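Local atomic coordinates of Fc fragment of IgE receptor II (PDB entry 6PWR), a protein that probably binds IgE as the bovine low-affinity receptor CD23, and holds a mannose-containing glycan through calcium in its C-type lectin domain. Residues E95-G100 and W114-C119. Numbering follows the deposited sequence.
Sequences EPNDAG and WNDAFC. With CA (calcium ion), chain C; CA (calcium ion), chain D; MAN (alpha-D-mannopyranose), chain B; NAG (2-acetamido-2-deoxy-beta-D-glucopyranose), chain E.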
ATOM      1  N   GLU A  95      12.900   9.000  -4.469  1.00  5.35           N
ATOM      2  CA  GLU A  95      12.225   8.527  -3.282  1.00  4.22           C
ATOM      3  C   GLU A  95      12.798   7.179  -2.862  1.00  5.06           C
ATOM      4  O   GLU A  95      13.354   6.448  -3.686  1.00  5.08           O
ATOM      5  CB  GLU A  95      10.727   8.354  -3.552  1.00  4.74           C
ATOM      6  CG  GLU A  95      10.054   9.585  -4.116  1.00  5.47           C
ATOM      7  CD  GLU A  95      10.101  10.800  -3.209  1.00  5.94           C
ATOM      8  OE1 GLU A  95      10.332  10.658  -1.987  1.00  5.63           O
ATOM      9  OE2 GLU A  95       9.895  11.907  -3.751  1.00  5.79           O
ATOM     10  N   PRO A  96      12.710   6.819  -1.585  1.00  4.82           N
ATOM     11  CA  PRO A  96      12.210   7.665  -0.504  1.00  4.88           C
ATOM     12  C   PRO A  96      13.242   8.725  -0.166  1.00  6.44           C
ATOM     13  O   PRO A  96      14.456   8.465  -0.239  1.00  7.30           O
ATOM     14  CB  PRO A  96      12.036   6.681   0.648  1.00  5.26           C
ATOM     15  CG  PRO A  96      13.073   5.638   0.385  1.00  6.03           C
ATOM     16  CD  PRO A  96      13.167   5.507  -1.102  1.00  5.31           C
ATOM     17  N   ASN A  97      12.771   9.917   0.166  1.00  5.91           N
ATOM     18  CA  ASN A  97      13.669  11.021   0.461  1.00  6.47           C
ATOM     19  C   ASN A  97      13.544  11.561   1.874  1.00  6.91           C
ATOM     20  O   ASN A  97      14.278  12.496   2.225  1.00  7.60           O
ATOM     21  CB  ASN A  97      13.529  12.154  -0.567  1.00  6.81           C
ATOM     22  CG  ASN A  97      12.160  12.798  -0.551  1.00  5.70           C
ATOM     23  OD1 ASN A  97      11.277  12.410   0.212  1.00  6.62           O
ATOM     24  ND2 ASN A  97      11.976  13.799  -1.394  1.00  7.98           N
ATOM     25  N   ASP A  98      12.667  10.987   2.697  1.00  6.43           N
ATOM     26  CA  ASP A  98      12.479  11.393   4.091  1.00  7.19           C
ATOM     27  C   ASP A  98      12.392  12.909   4.229  1.00  8.18           C
ATOM     28  O   ASP A  98      13.082  13.527   5.047  1.00  8.29           O
ATOM     29  CB  ASP A  98      13.550  10.802   5.006  1.00  6.63           C
ATOM     30  CG  ASP A  98      13.084  10.700   6.442  1.00  8.87           C
ATOM     31  OD1 ASP A  98      11.963  10.195   6.668  1.00  6.96           O
ATOM     32  OD2 ASP A  98      13.825  11.127   7.351  1.00  9.55           O
ATOM     33  N   ALA A  99      11.532  13.510   3.412  1.00  6.96           N
ATOM     34  CA  ALA A  99      11.490  14.953   3.273  1.00  8.91           C
ATOM     35  C   ALA A  99      10.865  15.608   4.499  1.00  7.30           C
ATOM     36  O   ALA A  99      10.254  14.968   5.354  1.00  7.92           O
ATOM     37  CB  ALA A  99      10.704  15.349   2.025  1.00  8.78           C
ATOM     38  N   GLY A 100      11.039  16.924   4.564  1.00  9.66           N
ATOM     39  CA  GLY A 100      10.418  17.714   5.612  1.00 12.57           C
ATOM     40  C   GLY A 100      10.867  17.267   6.983  1.00  8.54           C
ATOM     41  O   GLY A 100      12.058  17.073   7.247  1.00 10.66           O
ATOM     42  N   TRP A 114       6.109   4.776  -5.967  1.00  3.54           N
ATOM     43  CA  TRP A 114       6.031   4.905  -4.524  1.00  4.15           C
ATOM     44  C   TRP A 114       6.726   6.170  -4.055  1.00  3.90           C
ATOM     45  O   TRP A 114       7.764   6.571  -4.593  1.00  4.22           O
ATOM     46  CB  TRP A 114       6.687   3.723  -3.829  1.00  4.67           C
ATOM     47  CG  TRP A 114       6.185   2.383  -4.207  1.00  3.43           C
ATOM     48  CD1 TRP A 114       5.091   2.064  -4.955  1.00  4.29           C
ATOM     49  CD2 TRP A 114       6.802   1.152  -3.846  1.00  3.88           C
ATOM     50  NE1 TRP A 114       4.982   0.691  -5.071  1.00  4.14           N
ATOM     51  CE2 TRP A 114       6.032   0.114  -4.408  1.00  3.97           C
ATOM     52  CE3 TRP A 114       7.940   0.829  -3.107  1.00  4.65           C
ATOM     53  CZ2 TRP A 114       6.371  -1.225  -4.253  1.00  4.43           C
ATOM     54  CZ3 TRP A 114       8.265  -0.492  -2.947  1.00  5.20           C
ATOM     55  CH2 TRP A 114       7.489  -1.505  -3.513  1.00  4.57           C
ATOM     56  N   ASN A 115       6.150   6.784  -3.031  1.00  4.02           N
ATOM     57  CA  ASN A 115       6.733   7.946  -2.395  1.00  4.55           C
ATOM     58  C   ASN A 115       6.576   7.772  -0.897  1.00  3.75           C
ATOM     59  O   ASN A 115       5.508   7.368  -0.428  1.00  4.43           O
ATOM     60  CB  ASN A 115       5.958   9.192  -2.824  1.00  4.75           C
ATOM     61  CG  ASN A 115       6.367  10.416  -2.059  1.00  4.21           C
ATOM     62  OD1 ASN A 115       7.556  10.677  -1.900  1.00  4.33           O
ATOM     63  ND2 ASN A 115       5.385  11.163  -1.550  1.00  5.17           N
ATOM     64  N   ASP A 116       7.625   8.076  -0.137  1.00  4.23           N
ATOM     65  CA  ASP A 116       7.426   8.211   1.297  1.00  4.77           C
ATOM     66  C   ASP A 116       6.775   9.548   1.607  1.00  3.84           C
ATOM     67  O   ASP A 116       7.122  10.577   1.027  1.00  4.57           O
ATOM     68  CB  ASP A 116       8.718   8.008   2.095  1.00  4.84           C
ATOM     69  CG  ASP A 116       9.831   8.981   1.729  1.00  5.20           C
ATOM     70  OD1 ASP A 116       9.805   9.590   0.639  1.00  4.28           O
ATOM     71  OD2 ASP A 116      10.764   9.087   2.562  1.00  5.75           O
ATOM     72  N   ALA A 117       5.819   9.522   2.517  1.00  3.91           N
ATOM     73  CA  ALA A 117       5.076  10.714   2.865  1.00  4.49           C
ATOM     74  C   ALA A 117       4.953  10.807   4.373  1.00  4.61           C
ATOM     75  O   ALA A 117       5.140   9.829   5.099  1.00  5.12           O
ATOM     76  CB  ALA A 117       3.677  10.714   2.237  1.00  5.22           C
ATOM     77  N   PHE A 118       4.620  12.009   4.831  1.00  4.84           N
ATOM     78  CA  PHE A 118       4.283  12.203   6.227  1.00  5.41           C
ATOM     79  C   PHE A 118       3.113  11.303   6.594  1.00  5.17           C
ATOM     80  O   PHE A 118       2.072  11.305   5.929  1.00  4.65           O
ATOM     81  CB  PHE A 118       3.919  13.668   6.442  1.00  6.62           C
ATOM     82  CG  PHE A 118       3.340  13.961   7.791  1.00  6.87           C
ATOM     83  CD1 PHE A 118       3.939  13.487   8.943  1.00  9.14           C
ATOM     84  CD2 PHE A 118       2.198  14.727   7.902  1.00  8.22           C
ATOM     85  CE1 PHE A 118       3.395  13.776  10.193  1.00 10.17           C
ATOM     86  CE2 PHE A 118       1.658  15.020   9.139  1.00 10.09           C
ATOM     87  CZ  PHE A 118       2.249  14.534  10.281  1.00 11.51           C
ATOM     88  N   CYS A 119       3.285  10.527   7.662  1.00  5.81           N
ATOM     89  CA  CYS A 119       2.263   9.562   8.038  1.00  6.20           C
ATOM     90  C   CYS A 119       0.938  10.224   8.364  1.00  5.87           C
ATOM     91  O   CYS A 119      -0.105   9.573   8.262  1.00  6.52           O
ATOM     92  CB  CYS A 119       2.753   8.729   9.223  1.00  7.27           C
ATOM     93  SG  CYS A 119       4.168   7.685   8.793  1.00  7.59           S
TER
HETATM   94 CA    CA C 301       8.983  11.635  -0.183  1.00  4.63          CA
HETATM   95 CA    CA D 302      11.506   7.765   6.800  1.00  5.69          CA
HETATM   96  C1  MAN B   1       6.236  16.419  -2.043  1.00  8.52           C
HETATM   97  C2  MAN B   1       5.967  15.192  -1.163  1.00  7.14           C
HETATM   98  C3  MAN B   1       7.282  14.477  -0.870  1.00  6.95           C
HETATM   99  C4  MAN B   1       7.978  14.138  -2.162  1.00  6.35           C
HETATM  100  C5  MAN B   1       8.259  15.428  -2.933  1.00  7.96           C
HETATM  101  C6  MAN B   1       8.926  15.170  -4.270  1.00  8.99           C
HETATM  102  O1  MAN B   1       6.884  17.353  -1.227  1.00  9.68           O
HETATM  103  O2  MAN B   1       5.231  14.247  -1.894  1.00  5.99           O
HETATM  104  O3  MAN B   1       7.088  13.272  -0.151  1.00  5.39           O
HETATM  105  O4  MAN B   1       9.184  13.461  -1.872  1.00  6.09           O
HETATM  106  O5  MAN B   1       7.001  16.096  -3.190  1.00  8.67           O
HETATM  107  O6  MAN B   1       9.206  16.429  -4.894  1.00 11.56           O
HETATM  108  C1  NAG E   2       3.832  14.486  -1.832  1.00  7.99           C
HETATM  109  C2  NAG E   2       3.206  13.871  -3.074  1.00  8.24           C
HETATM  110  C3  NAG E   2       1.697  14.050  -3.035  1.00  8.17           C
HETATM  111  C4  NAG E   2       1.132  13.545  -1.713  1.00  6.81           C
HETATM  112  C5  NAG E   2       1.900  14.122  -0.526  1.00  5.74           C
HETATM  113  C6  NAG E   2       1.492  13.500   0.788  1.00  6.21           C
HETATM  114  C7  NAG E   2       4.813  13.916  -4.936  1.00 11.26           C
HETATM  115  C8  NAG E   2       5.267  14.646  -6.165  1.00 15.40           C
HETATM  116  N2  NAG E   2       3.768  14.448  -4.288  1.00  9.95           N
HETATM  117  O3  NAG E   2       1.116  13.321  -4.110  1.00 10.39           O
HETATM  118  O4  NAG E   2      -0.230  13.934  -1.607  1.00  7.26           O
HETATM  119  O5  NAG E   2       3.302  13.873  -0.684  1.00  5.75           O
HETATM  120  O6  NAG E   2       2.073  14.175   1.895  1.00  6.73           O
HETATM  121  O7  NAG E   2       5.360  12.885  -4.557  1.00  9.51           O
HETATM  122  O   HOH W   1      11.961   7.588   4.488  1.00  6.47           O
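Glu-95 and Asn-115 meet at a calcium ion: Glu-95 OE1 lies 2.8 Å from Asn-115 OD1, a spacing tolerable for two acceptors because both coordinate the metal. Their carboxylate and amide planes stand 79° apart, ruling out a stack, and each group reaches the ion through one oxygen. Asp-116 joins them from strand 114-117, giving calcium both its backbone O and, at 2.4 Å, its OD1. With chi1 at 59°, CG of Asp-116 sits between the backbone N and the carbonyl carbon, which lets one residue chelate through main chain and side chain together. Asn-97 OD1 and, from beyond the two segments, Glu-103 supply further ligands. The contact is tightest around Asp-116, whose carboxylate takes two backbone N-H bonds. Its OD1 accepts Asn-97 N (3.0 Å) on the syn side, 27° out of the carboxylate plane, while OD2 receives Asp-98 N (2.7 Å) through its syn lone pair. Pro-96, preceded by a cis peptide bond, lays CB 3.3 Å from the same OD2, and a water bound to the second calcium donates to it as well. Asp-98 OD1 ligates that second ion. By contrast, the contact thins out beyond Asp-98 and Asp-116, where Gly-100 and Phe-118 are exposed and do not meet. On the sugar side, mannose O3 and O4 both bind the first calcium, Asn-115 ND2 donates to O3 at 3.1 Å, Asn-97 ND2 bonds weakly to O4, and Glu-95 OE2 lies 2.5 Å from mannose O4. Glu-Pro-Asn (Glu-95 to Asn-97) is the mannose-type signature of C-type lectins, and Trp-Asn-Asp (Trp-114 to Asp-116) their calcium-binding motif. This chemistry is consistent with calcium-dependent recognition of the adjacent equatorial 3- and 4-hydroxyls of mannose.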